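Local structure of DNA double-strand break repair nuclease NurA (Sulfolobus solfataricus, 2YGK) at residues 151-156 / 171-176; 155-160 / 178-183; 225-230 / 289-294. The protein acts as a manganese-dependent nuclease in DNA double-strand break repair, probably working with HerA to resect DNA ends. One frame throughout, in Å; residues are numbered along the deposited sequence. Where two conformers were deposited one is given.

Interaction 1 (151-156 / 171-176); sequences DEELKL and ERKMRD
Glu153 and Lys173 are the two residues that meet here, each reaching out from its own helix. The ionic contact is loose. Glu153 OE2 lies 3.9 Å from Lys173 NZ, long for a salt bridge. The carboxylate therefore touches the shaft of the lysine as much as its charge, with OE2 3.7 Å from Lys173 CD. The two side chains cross at about a right angle. Both first torsions set CG anti to the carbonyl carbon, and the lysine then runs extended (chi2 -176°) and passes the carboxylate, so that CD and NZ lie at similar distances from OE2. The backbones stay well apart, with Glu153 CA and Lys173 CA 9.4 Å from each other.

Hydrogen bonding is local to each side. Glu153 OE1 accepts from the backbone N of Ser150, just before the helix begins. That bond probably limits the turning of the carboxylate, while OE2 faces the lysine. No hydrogen bond joins the two segments.

A second charge pair lies within 171-176. Asp176 OD1 sits 3.2 Å from Arg175 NH1, but over the face of the guanidinium. No N-H points at it, so this pair rests on charge alone. Arg175 NE also makes a weak, long ion pair with Asp103.

The contact is small: about 65 Å² is buried between the two segments in all. Glu153 also touches Ile168 in the loop leading to the second helix. This is a surface ion pair between helices 151-159 and 171-193, which belong to the helical crossover joining the adjacent parallel strands 129-133 and 197-201 of the RNase H-like fold.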
ATOM      1  N   ASP A 151     -14.271  26.131  14.601  1.00113.34           N
ATOM      2  CA  ASP A 151     -14.089  27.327  13.785  1.00116.37           C
ATOM      3  C   ASP A 151     -12.623  27.555  13.380  1.00114.96           C
ATOM      4  O   ASP A 151     -12.342  27.955  12.250  1.00113.56           O
ATOM      5  CB  ASP A 151     -14.625  28.564  14.520  1.00121.42           C
ATOM      6  CG  ASP A 151     -16.142  28.665  14.476  1.00126.38           C
ATOM      7  OD1 ASP A 151     -16.715  28.580  13.366  1.00126.91           O
ATOM      8  OD2 ASP A 151     -16.757  28.839  15.554  1.00131.92           O
ATOM      9  N   GLU A 152     -11.698  27.283  14.294  1.00116.51           N
ATOM     10  CA  GLU A 152     -10.279  27.575  14.076  1.00115.76           C
ATOM     11  C   GLU A 152      -9.681  26.701  12.974  1.00111.12           C
ATOM     12  O   GLU A 152      -8.853  27.147  12.182  1.00109.06           O
ATOM     13  CB  GLU A 152      -9.501  27.370  15.380  1.00117.47           C
ATOM     14  CG  GLU A 152      -9.999  28.238  16.557  1.00125.77           C
ATOM     15  CD  GLU A 152      -9.608  27.684  17.922  1.00130.57           C
ATOM     16  OE1 GLU A 152      -8.402  27.432  18.158  1.00130.91           O
ATOM     17  OE2 GLU A 152     -10.517  27.506  18.760  1.00135.56           O
ATOM     18  N   GLU A 153     -10.118  25.449  12.938  1.00109.61           N
ATOM     19  CA  GLU A 153      -9.588  24.472  12.006  1.00105.71           C
ATOM     20  C   GLU A 153     -10.082  24.762  10.591  1.00103.35           C
ATOM     21  O   GLU A 153      -9.326  24.622   9.630  1.00100.41           O
ATOM     22  CB  GLU A 153      -9.963  23.054  12.461  1.00105.85           C
ATOM     23  CG  GLU A 153      -9.339  22.677  13.808  1.00108.89           C
ATOM     24  CD  GLU A 153      -9.961  21.455  14.460  1.00112.66           C
ATOM     25  OE1 GLU A 153     -11.190  21.261  14.333  1.00116.27           O
ATOM     26  OE2 GLU A 153      -9.218  20.695  15.124  1.00113.33           O
ATOM     27  N   LEU A 154     -11.339  25.186  10.466  1.00104.40           N
ATOM     28  CA  LEU A 154     -11.892  25.610   9.174  1.00102.81           C
ATOM     29  C   LEU A 154     -11.171  26.834   8.598  1.00102.09           C
ATOM     30  O   LEU A 154     -11.129  27.011   7.385  1.00100.36           O
ATOM     31  CB  LEU A 154     -13.391  25.909   9.287  1.00105.73           C
ATOM     32  CG  LEU A 154     -14.329  24.744   9.633  1.00105.46           C
ATOM     33  CD1 LEU A 154     -15.711  25.287   9.962  1.00108.69           C
ATOM     34  CD2 LEU A 154     -14.420  23.711   8.518  1.00100.06           C
ATOM     35  N   LYS A 155     -10.604  27.672   9.458  1.00103.62           N
ATOM     36  CA  LYS A 155      -9.859  28.848   8.996  1.00103.96           C
ATOM     37  C   LYS A 155      -8.534  28.486   8.323  1.00 99.56           C
ATOM     38  O   LYS A 155      -8.165  29.092   7.312  1.00 98.47           O
ATOM     39  CB  LYS A 155      -9.601  29.827  10.157  1.00107.67           C
ATOM     40  CG  LYS A 155     -10.799  30.670  10.543  1.00114.31           C
ATOM     41  CD  LYS A 155     -10.483  31.542  11.746  1.00121.94           C
ATOM     42  CE  LYS A 155     -11.746  32.111  12.381  1.00128.26           C
ATOM     43  NZ  LYS A 155     -11.435  33.157  13.382  1.00132.50           N
ATOM     44  N   LEU A 156      -7.822  27.518   8.906  1.00 97.14           N
ATOM     45  CA  LEU A 156      -6.588  26.963   8.331  1.00 93.44           C
ATOM     46  C   LEU A 156      -6.786  26.483   6.883  1.00 91.13           C
ATOM     47  O   LEU A 156      -5.906  26.642   6.034  1.00 88.88           O
ATOM     48  CB  LEU A 156      -6.099  25.794   9.200  1.00 92.17           C
ATOM     49  CG  LEU A 156      -5.548  26.138  10.616  1.00 92.71           C
ATOM     50  CD1 LEU A 156      -5.450  24.831  11.458  1.00 90.42           C
ATOM     51  CD2 LEU A 156      -4.128  26.718  10.500  1.00 90.22           C
ATOM     52  N   GLU A 171      -4.707  12.492  14.815  1.00107.79           N
ATOM     53  CA  GLU A 171      -4.408  11.880  13.519  1.00104.64           C
ATOM     54  C   GLU A 171      -5.590  11.901  12.548  1.00102.96           C
ATOM     55  O   GLU A 171      -5.420  12.243  11.369  1.00100.65           O
ATOM     56  CB  GLU A 171      -3.954  10.422  13.688  1.00104.77           C
ATOM     57  CG  GLU A 171      -2.813  10.222  14.666  1.00106.60           C
ATOM     58  CD  GLU A 171      -1.831   9.171  14.195  1.00106.63           C
ATOM     59  OE1 GLU A 171      -2.290   8.096  13.733  1.00107.18           O
ATOM     60  OE2 GLU A 171      -0.606   9.433  14.279  1.00105.57           O
ATOM     61  N   ARG A 172      -6.769  11.494  13.025  1.00103.10           N
ATOM     62  CA  ARG A 172      -7.951  11.403  12.155  1.00101.77           C
ATOM     63  C   ARG A 172      -8.290  12.789  11.625  1.00 98.62           C
ATOM     64  O   ARG A 172      -8.622  12.951  10.446  1.00 96.59           O
ATOM     65  CB  ARG A 172      -9.163  10.813  12.888  1.00105.33           C
ATOM     66  CG  ARG A 172      -9.244   9.288  12.861  1.00108.61           C
ATOM     67  CD  ARG A 172     -10.594   8.783  13.394  1.00116.31           C
ATOM     68  NE  ARG A 172     -11.026   9.491  14.607  1.00121.98           N
ATOM     69  CZ  ARG A 172     -10.449   9.388  15.800  1.00126.09           C
ATOM     70  NH1 ARG A 172      -9.395   8.603  15.986  1.00126.35           N
ATOM     71  NH2 ARG A 172     -10.925  10.086  16.816  1.00130.44           N
ATOM     72  N   LYS A 173      -8.187  13.774  12.520  1.00 96.54           N
ATOM     73  CA  LYS A 173      -8.378  15.166  12.162  1.00 93.76           C
ATOM     74  C   LYS A 173      -7.354  15.672  11.156  1.00 87.17           C
ATOM     75  O   LYS A 173      -7.711  16.475  10.316  1.00 86.36           O
ATOM     76  CB  LYS A 173      -8.386  16.062  13.404  1.00 96.61           C
ATOM     77  CG  LYS A 173      -9.723  16.054  14.126  1.00102.20           C
ATOM     78  CD  LYS A 173      -9.745  17.028  15.293  1.00107.58           C
ATOM     79  CE  LYS A 173     -11.084  16.971  15.983  1.00112.56           C
ATOM     80  NZ  LYS A 173     -11.176  17.929  17.109  1.00116.60           N
HETATM   81  N   MSE A 174      -6.097  15.232  11.229  1.00 81.41           N
HETATM   82  CA  MSE A 174      -5.116  15.678  10.232  1.00 75.94           C
HETATM   83  C   MSE A 174      -5.435  15.128   8.804  1.00 72.44           C
HETATM   84  O   MSE A 174      -5.530  15.887   7.832  1.00 69.89           O
HETATM   85  CB  MSE A 174      -3.668  15.364  10.614  1.00 73.83           C
HETATM   86  CG  MSE A 174      -2.723  15.973   9.569  1.00 69.86           C
HETATM   87 SE   MSE A 174      -0.854  15.645   9.718  1.00 62.86          SE
HETATM   88  CE  MSE A 174      -0.101  16.901   8.510  1.00 64.88           C
ATOM     89  N   ARG A 175      -5.600  13.815   8.694  1.00 70.34           N
ATOM     90  CA  ARG A 175      -6.007  13.237   7.438  1.00 68.17           C
ATOM     91  C   ARG A 175      -7.221  13.996   6.924  1.00 67.17           C
ATOM     92  O   ARG A 175      -7.244  14.383   5.768  1.00 65.45           O
ATOM     93  CB  ARG A 175      -6.321  11.753   7.568  1.00 68.61           C
ATOM     94  CG  ARG A 175      -7.158  11.185   6.401  1.00 71.61           C
ATOM     95  CD  ARG A 175      -7.707   9.808   6.721  1.00 77.76           C
ATOM     96  NE  ARG A 175      -8.363   9.816   8.032  1.00 85.12           N
ATOM     97  CZ  ARG A 175      -9.645   9.550   8.260  1.00 91.63           C
ATOM     98  NH1 ARG A 175     -10.460   9.193   7.270  1.00 93.71           N
ATOM     99  NH2 ARG A 175     -10.111   9.620   9.505  1.00 95.00           N
ATOM    100  N   ASP A 176      -8.210  14.213   7.784  1.00 67.89           N
ATOM    101  CA  ASP A 176      -9.475  14.822   7.367  1.00 68.11           C
ATOM    102  C   ASP A 176      -9.328  16.301   7.005  1.00 67.06           C
ATOM    103  O   ASP A 176      -9.896  16.749   6.010  1.00 66.46           O
ATOM    104  CB  ASP A 176     -10.578  14.607   8.415  1.00 70.74           C
ATOM    105  CG  ASP A 176     -11.203  13.216   8.327  1.00 71.00           C
ATOM    106  OD1 ASP A 176     -10.706  12.367   7.548  1.00 68.68           O
ATOM    107  OD2 ASP A 176     -12.214  12.975   9.016  1.00 73.29           O
TER

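Interaction 2 (155-160 / 178-183); sequences KLIRNV and LMLLNQ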
ATOM      1  N   LYS A 155     -10.604  27.672   9.458  1.00103.62           N
ATOM      2  CA  LYS A 155      -9.859  28.848   8.996  1.00103.96           C
ATOM      3  C   LYS A 155      -8.534  28.486   8.323  1.00 99.56           C
ATOM      4  O   LYS A 155      -8.165  29.092   7.312  1.00 98.47           O
ATOM      5  CB  LYS A 155      -9.601  29.827  10.157  1.00107.67           C
ATOM      6  CG  LYS A 155     -10.799  30.670  10.543  1.00114.31           C
ATOM      7  CD  LYS A 155     -10.483  31.542  11.746  1.00121.94           C
ATOM      8  CE  LYS A 155     -11.746  32.111  12.381  1.00128.26           C
ATOM      9  NZ  LYS A 155     -11.435  33.157  13.382  1.00132.50           N
ATOM     10  N   LEU A 156      -7.822  27.518   8.906  1.00 97.14           N
ATOM     11  CA  LEU A 156      -6.588  26.963   8.331  1.00 93.44           C
ATOM     12  C   LEU A 156      -6.786  26.483   6.883  1.00 91.13           C
ATOM     13  O   LEU A 156      -5.906  26.642   6.034  1.00 88.88           O
ATOM     14  CB  LEU A 156      -6.099  25.794   9.200  1.00 92.17           C
ATOM     15  CG  LEU A 156      -5.548  26.138  10.616  1.00 92.71           C
ATOM     16  CD1 LEU A 156      -5.450  24.831  11.458  1.00 90.42           C
ATOM     17  CD2 LEU A 156      -4.128  26.718  10.500  1.00 90.22           C
ATOM     18  N   ILE A 157      -7.942  25.877   6.639  1.00 91.79           N
ATOM     19  CA  ILE A 157      -8.387  25.540   5.301  1.00 91.11           C
ATOM     20  C   ILE A 157      -8.389  26.807   4.455  1.00 92.81           C
ATOM     21  O   ILE A 157      -7.701  26.876   3.433  1.00 90.87           O
ATOM     22  CB  ILE A 157      -9.828  24.929   5.312  1.00 92.21           C
ATOM     23  CG1 ILE A 157      -9.870  23.600   6.078  1.00 91.51           C
ATOM     24  CG2 ILE A 157     -10.370  24.745   3.903  1.00 90.48           C
ATOM     25  CD1 ILE A 157      -8.981  22.524   5.521  1.00 88.52           C
ATOM     26  N   ARG A 158      -9.145  27.807   4.914  1.00 97.11           N
ATOM     27  CA  ARG A 158      -9.371  29.061   4.173  1.00 99.81           C
ATOM     28  C   ARG A 158      -8.103  29.862   3.880  1.00 98.41           C
ATOM     29  O   ARG A 158      -8.036  30.607   2.873  1.00 98.58           O
ATOM     30  CB  ARG A 158     -10.382  29.963   4.914  1.00104.77           C
ATOM     31  CG  ARG A 158     -11.849  29.520   4.792  1.00110.58           C
ATOM     32  CD  ARG A 158     -12.783  30.266   5.768  1.00121.35           C
ATOM     33  NE  ARG A 158     -13.846  29.390   6.274  1.00127.87           N
ATOM     34  CZ  ARG A 158     -14.741  29.720   7.205  1.00136.82           C
ATOM     35  NH1 ARG A 158     -14.745  30.934   7.754  1.00142.30           N
ATOM     36  NH2 ARG A 158     -15.651  28.825   7.580  1.00139.30           N
ATOM     37  N   ASN A 159      -7.105  29.714   4.753  1.00 97.45           N
ATOM     38  CA  ASN A 159      -5.872  30.474   4.618  1.00 97.00           C
ATOM     39  C   ASN A 159      -4.743  29.666   4.015  1.00 93.12           C
ATOM     40  O   ASN A 159      -3.659  30.195   3.791  1.00 92.55           O
ATOM     41  CB  ASN A 159      -5.463  31.014   5.978  1.00 99.30           C
ATOM     42  CG  ASN A 159      -6.598  31.728   6.666  1.00102.85           C
ATOM     43  OD1 ASN A 159      -7.327  32.494   6.036  1.00104.74           O
ATOM     44  ND2 ASN A 159      -6.768  31.473   7.954  1.00104.76           N
ATOM     45  N   VAL A 160      -5.010  28.384   3.767  1.00 90.41           N
ATOM     46  CA  VAL A 160      -4.076  27.495   3.083  1.00 86.95           C
ATOM     47  C   VAL A 160      -2.799  27.356   3.887  1.00 85.91           C
ATOM     48  O   VAL A 160      -1.703  27.559   3.382  1.00 84.23           O
ATOM     49  CB  VAL A 160      -3.762  27.986   1.638  1.00 86.29           C
ATOM     50  CG1 VAL A 160      -2.860  26.986   0.921  1.00 83.84           C
ATOM     51  CG2 VAL A 160      -5.061  28.227   0.846  1.00 85.93           C
ATOM     52  N   LEU A 178      -6.572  17.561   5.792  1.00 58.73           N
ATOM     53  CA  LEU A 178      -5.857  17.553   4.506  1.00 55.76           C
ATOM     54  C   LEU A 178      -6.791  17.232   3.343  1.00 54.81           C
ATOM     55  O   LEU A 178      -6.672  17.813   2.292  1.00 53.79           O
ATOM     56  CB  LEU A 178      -4.667  16.601   4.535  1.00 53.85           C
ATOM     57  CG  LEU A 178      -3.436  17.126   5.285  1.00 53.22           C
ATOM     58  CD1 LEU A 178      -2.439  16.008   5.709  1.00 49.77           C
ATOM     59  CD2 LEU A 178      -2.748  18.178   4.459  1.00 51.38           C
HETATM   60  N   MSE A 179      -7.728  16.315   3.551  0.50 55.64           N
HETATM   61  CA  MSE A 179      -8.728  16.008   2.543  0.50 55.69           C
HETATM   62  C   MSE A 179      -9.514  17.264   2.180  0.50 56.83           C
HETATM   63  O   MSE A 179      -9.663  17.593   1.000  0.50 56.14           O
HETATM   64  CB  MSE A 179      -9.676  14.927   3.052  0.50 57.19           C
HETATM   65  CG  MSE A 179      -9.044  13.561   3.087  0.50 56.89           C
HETATM   66 SE   MSE A 179     -10.237  12.206   3.761  0.50 62.61          SE
HETATM   67  CE  MSE A 179     -11.493  12.165   2.257  0.50 60.11           C
ATOM     68  N   LEU A 180     -10.003  17.967   3.198  1.00 58.89           N
ATOM     69  CA  LEU A 180     -10.718  19.227   2.986  1.00 60.09           C
ATOM     70  C   LEU A 180      -9.888  20.229   2.184  1.00 58.18           C
ATOM     71  O   LEU A 180     -10.358  20.775   1.185  1.00 57.66           O
ATOM     72  CB  LEU A 180     -11.131  19.863   4.315  1.00 62.82           C
ATOM     73  CG  LEU A 180     -12.603  19.751   4.720  1.00 65.99           C
ATOM     74  CD1 LEU A 180     -12.854  20.590   5.966  1.00 69.04           C
ATOM     75  CD2 LEU A 180     -13.552  20.200   3.605  1.00 66.44           C
ATOM     76  N   LEU A 181      -8.645  20.441   2.612  1.00 56.51           N
ATOM     77  CA  LEU A 181      -7.733  21.348   1.905  1.00 54.94           C
ATOM     78  C   LEU A 181      -7.670  21.054   0.402  1.00 52.63           C
ATOM     79  O   LEU A 181      -7.790  21.955  -0.436  1.00 52.43           O
ATOM     80  CB  LEU A 181      -6.319  21.272   2.497  1.00 53.68           C
ATOM     81  CG  LEU A 181      -5.346  22.304   1.921  1.00 52.57           C
ATOM     82  CD1 LEU A 181      -5.944  23.711   2.002  1.00 54.26           C
ATOM     83  CD2 LEU A 181      -3.989  22.244   2.594  1.00 50.85           C
ATOM     84  N   ASN A 182      -7.483  19.792   0.056  1.00 50.54           N
ATOM     85  CA  ASN A 182      -7.490  19.428  -1.351  1.00 48.90           C
ATOM     86  C   ASN A 182      -8.807  19.797  -2.064  1.00 49.85           C
ATOM     87  O   ASN A 182      -8.784  20.348  -3.163  1.00 49.60           O
ATOM     88  CB  ASN A 182      -7.201  17.958  -1.503  1.00 47.35           C
ATOM     89  CG  ASN A 182      -5.849  17.592  -0.985  1.00 46.24           C
ATOM     90  OD1 ASN A 182      -4.999  18.446  -0.805  1.00 46.17           O
ATOM     91  ND2 ASN A 182      -5.632  16.311  -0.757  1.00 45.08           N
ATOM     92  N   GLN A 183      -9.946  19.529  -1.434  1.00 51.40           N
ATOM     93  CA  GLN A 183     -11.247  19.852  -2.039  1.00 52.66           C
ATOM     94  C   GLN A 183     -11.389  21.356  -2.278  1.00 53.55           C
ATOM     95  O   GLN A 183     -11.882  21.783  -3.320  1.00 54.14           O
ATOM     96  CB  GLN A 183     -12.414  19.323  -1.189  1.00 54.73           C
ATOM     97  CG  GLN A 183     -12.576  17.799  -1.242  1.00 54.67           C
ATOM     98  CD  GLN A 183     -13.750  17.242  -0.426  1.00 59.43           C
ATOM     99  OE1 GLN A 183     -14.365  17.929   0.400  1.00 62.62           O
ATOM    100  NE2 GLN A 183     -14.058  15.973  -0.663  1.00 60.50           N
TER
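Ile157 points its CD1 methyl into helix 171-193, between Leu180 and Leu181, and buries more surface than any other residue of the contact. CD1 rests 3.6 Å from Leu180 CB. It lies equally close, 3.6 Å, to the backbone N of Leu181, and Leu181 CB is a little further at 4.2 Å. The methyl thus packs on main chain as well as side chain. CG1 stands anti to the carbonyl carbon (chi1 -64°), and a bend at the next bond brings CD1 onto Leu180 and Leu181. The backbones come close, with Ile157 CA and Leu181 CA 5.4 Å apart.

Leu181 is the second large contributor. Its CG is anti to the backbone N (chi1 -173°), and its CD1 turns to the end of helix 151-159. There it lies 3.9 Å from the carbonyl O of Ile157 and 4.4 Å from Val160 CA. Leu181 also touches Leu162 and Ile165 of helix 162-166, so it packs against two helices at once.

Leu180 adds less. Its side chain crosses that of Ile157 at about a right angle, meeting it with CB, and it also touches Ile248.

Val160 closes the helix in a Schellman motif with positive phi, 62°. Its N bonds back to Ile157 O at 3.1 Å.

No hydrogen bond crosses the contact. Ile157 also touches Leu177 and Phe184, so its neighbours on helix 171-193 are Leu177, Leu180, Leu181 and Phe184. The i, i+3, i+4, i+7 spacing of these four is consistent with a knobs-into-holes fit, with Ile157 as the knob.

Interaction 3 (225-230 / 289-294); sequences EKRGFS and RLSGVS
Arg227 reaches Ser291 with the end of a long, straight side chain. From CB the chain leaves with CG anti to the backbone N (chi1 172°) and stays extended through CD to NE. Along the way the side chain touches Met287 of helix 280-291. NE donates to the carbonyl O of Leu263. NH1 bonds to Tyr42 O, with a weak bond to Ile44 O as well. Arg227 stands just before strand 228-236, which lies between strands 39-41 and 255-262 in the large mixed sheet of the RNase H-like domain. Helix 280-291 packs against this part of the sheet, and Phe229 also touches it. At the tip, NH2 donates to Ser291 OG at 2.9 Å. The bond is nearly straight (171°), and OG lies at the edge of the guanidinium, in its plane. NH2 also forms a salt bridge with Asp288. A leucine here would probably leave Ser291 OG without its donor, Asp288 without this cationic partner, and the carbonyls of Leu263 and Tyr42 without these side-chain N-H groups. Ser291 OG is bonded to Met287 O too, one helical turn back. Ser291 opens a type I turn that ends at Ser294. From its last residue, Ser294 OG donates back to Leu290 O, just before the turn, at 2.6 Å from above the carbonyl plane, while Val293 N reaches the same oxygen from the opposite face.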
ATOM      1  N   GLU A 225      -6.454   0.265 -32.221  1.00 51.51           N
ATOM      2  CA  GLU A 225      -5.029   0.526 -32.417  1.00 52.27           C
ATOM      3  C   GLU A 225      -4.759   1.974 -32.736  1.00 50.03           C
ATOM      4  O   GLU A 225      -3.754   2.514 -32.284  1.00 48.26           O
ATOM      5  CB  GLU A 225      -4.443  -0.351 -33.541  1.00 55.30           C
ATOM      6  CG  GLU A 225      -2.868  -0.455 -33.582  1.00 60.69           C
ATOM      7  CD  GLU A 225      -2.168   0.433 -34.661  1.00 66.93           C
ATOM      8  OE1 GLU A 225      -2.511   0.325 -35.859  1.00 71.36           O
ATOM      9  OE2 GLU A 225      -1.244   1.220 -34.315  1.00 70.86           O
ATOM     10  N   LYS A 226      -5.642   2.587 -33.525  1.00 49.52           N
ATOM     11  CA  LYS A 226      -5.342   3.863 -34.160  1.00 49.16           C
ATOM     12  C   LYS A 226      -5.587   5.059 -33.232  1.00 47.33           C
ATOM     13  O   LYS A 226      -6.417   5.019 -32.304  1.00 46.39           O
ATOM     14  CB  LYS A 226      -6.139   4.026 -35.448  1.00 50.71           C
ATOM     15  CG  LYS A 226      -5.645   3.184 -36.629  1.00 54.18           C
ATOM     16  CD  LYS A 226      -4.676   3.989 -37.464  1.00 57.13           C
ATOM     17  CE  LYS A 226      -3.896   3.162 -38.498  1.00 61.48           C
ATOM     18  NZ  LYS A 226      -3.283   4.073 -39.581  1.00 62.59           N
ATOM     19  N   ARG A 227      -4.839   6.131 -33.480  1.00 46.23           N
ATOM     20  CA  ARG A 227      -5.040   7.394 -32.769  1.00 44.25           C
ATOM     21  C   ARG A 227      -6.515   7.835 -32.807  1.00 42.69           C
ATOM     22  O   ARG A 227      -7.149   7.799 -33.850  1.00 42.97           O
ATOM     23  CB  ARG A 227      -4.149   8.460 -33.395  1.00 44.50           C
ATOM     24  CG  ARG A 227      -4.364   9.883 -32.893  1.00 45.77           C
ATOM     25  CD  ARG A 227      -3.464  10.851 -33.692  1.00 47.40           C
ATOM     26  NE  ARG A 227      -3.271  12.162 -33.057  1.00 45.70           N
ATOM     27  CZ  ARG A 227      -3.907  13.283 -33.406  1.00 48.60           C
ATOM     28  NH1 ARG A 227      -4.840  13.279 -34.352  1.00 50.26           N
ATOM     29  NH2 ARG A 227      -3.626  14.429 -32.788  1.00 49.32           N
ATOM     30  N   GLY A 228      -7.046   8.245 -31.666  1.00 40.34           N
ATOM     31  CA  GLY A 228      -8.438   8.626 -31.590  1.00 40.00           C
ATOM     32  C   GLY A 228      -9.001   8.977 -30.217  1.00 38.67           C
ATOM     33  O   GLY A 228      -8.294   9.341 -29.304  1.00 36.92           O
ATOM     34  N   PHE A 229     -10.319   8.900 -30.107  1.00 39.70           N
ATOM     35  CA  PHE A 229     -11.017   9.316 -28.920  1.00 39.72           C
ATOM     36  C   PHE A 229     -12.312   8.599 -28.772  1.00 41.50           C
ATOM     37  O   PHE A 229     -12.872   8.106 -29.719  1.00 43.13           O
ATOM     38  CB  PHE A 229     -11.255  10.817 -28.926  1.00 39.62           C
ATOM     39  CG  PHE A 229     -12.132  11.281 -30.012  1.00 40.59           C
ATOM     40  CD1 PHE A 229     -11.616  11.528 -31.286  1.00 42.91           C
ATOM     41  CD2 PHE A 229     -13.480  11.489 -29.788  1.00 42.44           C
ATOM     42  CE1 PHE A 229     -12.451  11.978 -32.326  1.00 43.52           C
ATOM     43  CE2 PHE A 229     -14.322  11.931 -30.817  1.00 42.58           C
ATOM     44  CZ  PHE A 229     -13.807  12.177 -32.080  1.00 42.72           C
ATOM     45  N   SER A 230     -12.791   8.513 -27.552  1.00 43.18           N
ATOM     46  CA  SER A 230     -13.984   7.729 -27.287  1.00 45.44           C
ATOM     47  C   SER A 230     -15.209   8.595 -27.266  1.00 47.72           C
ATOM     48  O   SER A 230     -15.123   9.811 -27.162  1.00 47.63           O
ATOM     49  CB  SER A 230     -13.861   7.123 -25.904  1.00 45.42           C
ATOM     50  OG  SER A 230     -14.008   8.126 -24.918  1.00 42.49           O
ATOM     51  N   ARG A 289      -3.305  19.657 -30.155  1.00 43.28           N
ATOM     52  CA  ARG A 289      -2.410  20.433 -29.291  1.00 42.90           C
ATOM     53  C   ARG A 289      -1.567  19.591 -28.320  1.00 40.91           C
ATOM     54  O   ARG A 289      -0.372  19.845 -28.142  1.00 40.23           O
ATOM     55  CB  ARG A 289      -3.232  21.473 -28.520  1.00 43.56           C
ATOM     56  CG  ARG A 289      -3.872  22.510 -29.416  1.00 45.84           C
ATOM     57  CD  ARG A 289      -5.039  23.136 -28.742  1.00 50.10           C
ATOM     58  NE  ARG A 289      -5.557  24.293 -29.477  1.00 56.11           N
ATOM     59  CZ  ARG A 289      -6.681  24.944 -29.171  1.00 61.98           C
ATOM     60  NH1 ARG A 289      -7.454  24.560 -28.159  1.00 63.44           N
ATOM     61  NH2 ARG A 289      -7.051  25.984 -29.893  1.00 68.05           N
ATOM     62  N   LEU A 290      -2.173  18.600 -27.683  1.00 39.52           N
ATOM     63  CA  LEU A 290      -1.383  17.685 -26.840  1.00 38.91           C
ATOM     64  C   LEU A 290      -0.351  16.889 -27.638  1.00 40.19           C
ATOM     65  O   LEU A 290       0.755  16.654 -27.137  1.00 40.62           O
ATOM     66  CB  LEU A 290      -2.247  16.679 -26.124  1.00 37.61           C
ATOM     67  CG  LEU A 290      -3.051  17.204 -24.964  1.00 36.07           C
ATOM     68  CD1 LEU A 290      -4.115  16.184 -24.607  1.00 29.81           C
ATOM     69  CD2 LEU A 290      -2.078  17.522 -23.828  1.00 34.91           C
ATOM     70  N   SER A 291      -0.714  16.461 -28.853  1.00 40.36           N
ATOM     71  CA  SER A 291       0.207  15.704 -29.691  1.00 41.41           C
ATOM     72  C   SER A 291       1.513  16.490 -29.929  1.00 42.81           C
ATOM     73  O   SER A 291       2.585  15.910 -30.058  1.00 44.47           O
ATOM     74  CB  SER A 291      -0.459  15.280 -31.025  1.00 42.57           C
ATOM     75  OG  SER A 291      -1.497  14.280 -30.861  1.00 41.12           O
ATOM     76  N   GLY A 292       1.443  17.810 -29.952  1.00 42.86           N
ATOM     77  CA  GLY A 292       2.623  18.623 -30.215  1.00 43.39           C
ATOM     78  C   GLY A 292       3.597  18.744 -29.063  1.00 43.25           C
ATOM     79  O   GLY A 292       4.679  19.291 -29.233  1.00 45.59           O
ATOM     80  N   VAL A 293       3.242  18.253 -27.882  1.00 41.25           N
ATOM     81  CA  VAL A 293       4.185  18.231 -26.773  1.00 40.28           C
ATOM     82  C   VAL A 293       4.295  16.821 -26.198  1.00 39.67           C
ATOM     83  O   VAL A 293       4.767  16.643 -25.073  1.00 40.18           O
ATOM     84  CB  VAL A 293       3.758  19.201 -25.676  1.00 39.58           C
ATOM     85  CG1 VAL A 293       3.591  20.583 -26.281  1.00 39.86           C
ATOM     86  CG2 VAL A 293       2.461  18.731 -25.029  1.00 36.60           C
ATOM     87  N   SER A 294       3.876  15.839 -26.990  1.00 39.04           N
ATOM     88  CA  SER A 294       3.778  14.463 -26.577  1.00 38.14           C
ATOM     89  C   SER A 294       4.871  13.653 -27.202  1.00 39.57           C
ATOM     90  O   SER A 294       5.306  13.905 -28.332  1.00 42.12           O
ATOM     91  CB  SER A 294       2.452  13.853 -27.014  1.00 37.34           C
ATOM     92  OG  SER A 294       1.390  14.345 -26.216  1.00 36.55           O
TER

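In the fold
Interactions 1 and 2 hold the same two elements, helices 151-159 and 171-193, and their centres are 8 Å apart. The chemistry changes along this pair. Interaction 1 is a surface contact where the helices stand apart and only long charged side chains span the gap. In interaction 2 the helices close up, and the contact is buried and apolar. Interaction 3 lies on the opposite side of the chain's centre, its centre about 36 Å from that of interaction 2. It joins the residue just before strand 228-236 to the last part of helix 280-291. Partly buried, it rests on one nearly straight hydrogen bond from an arginine instead of packed methyls or a loose ion pair.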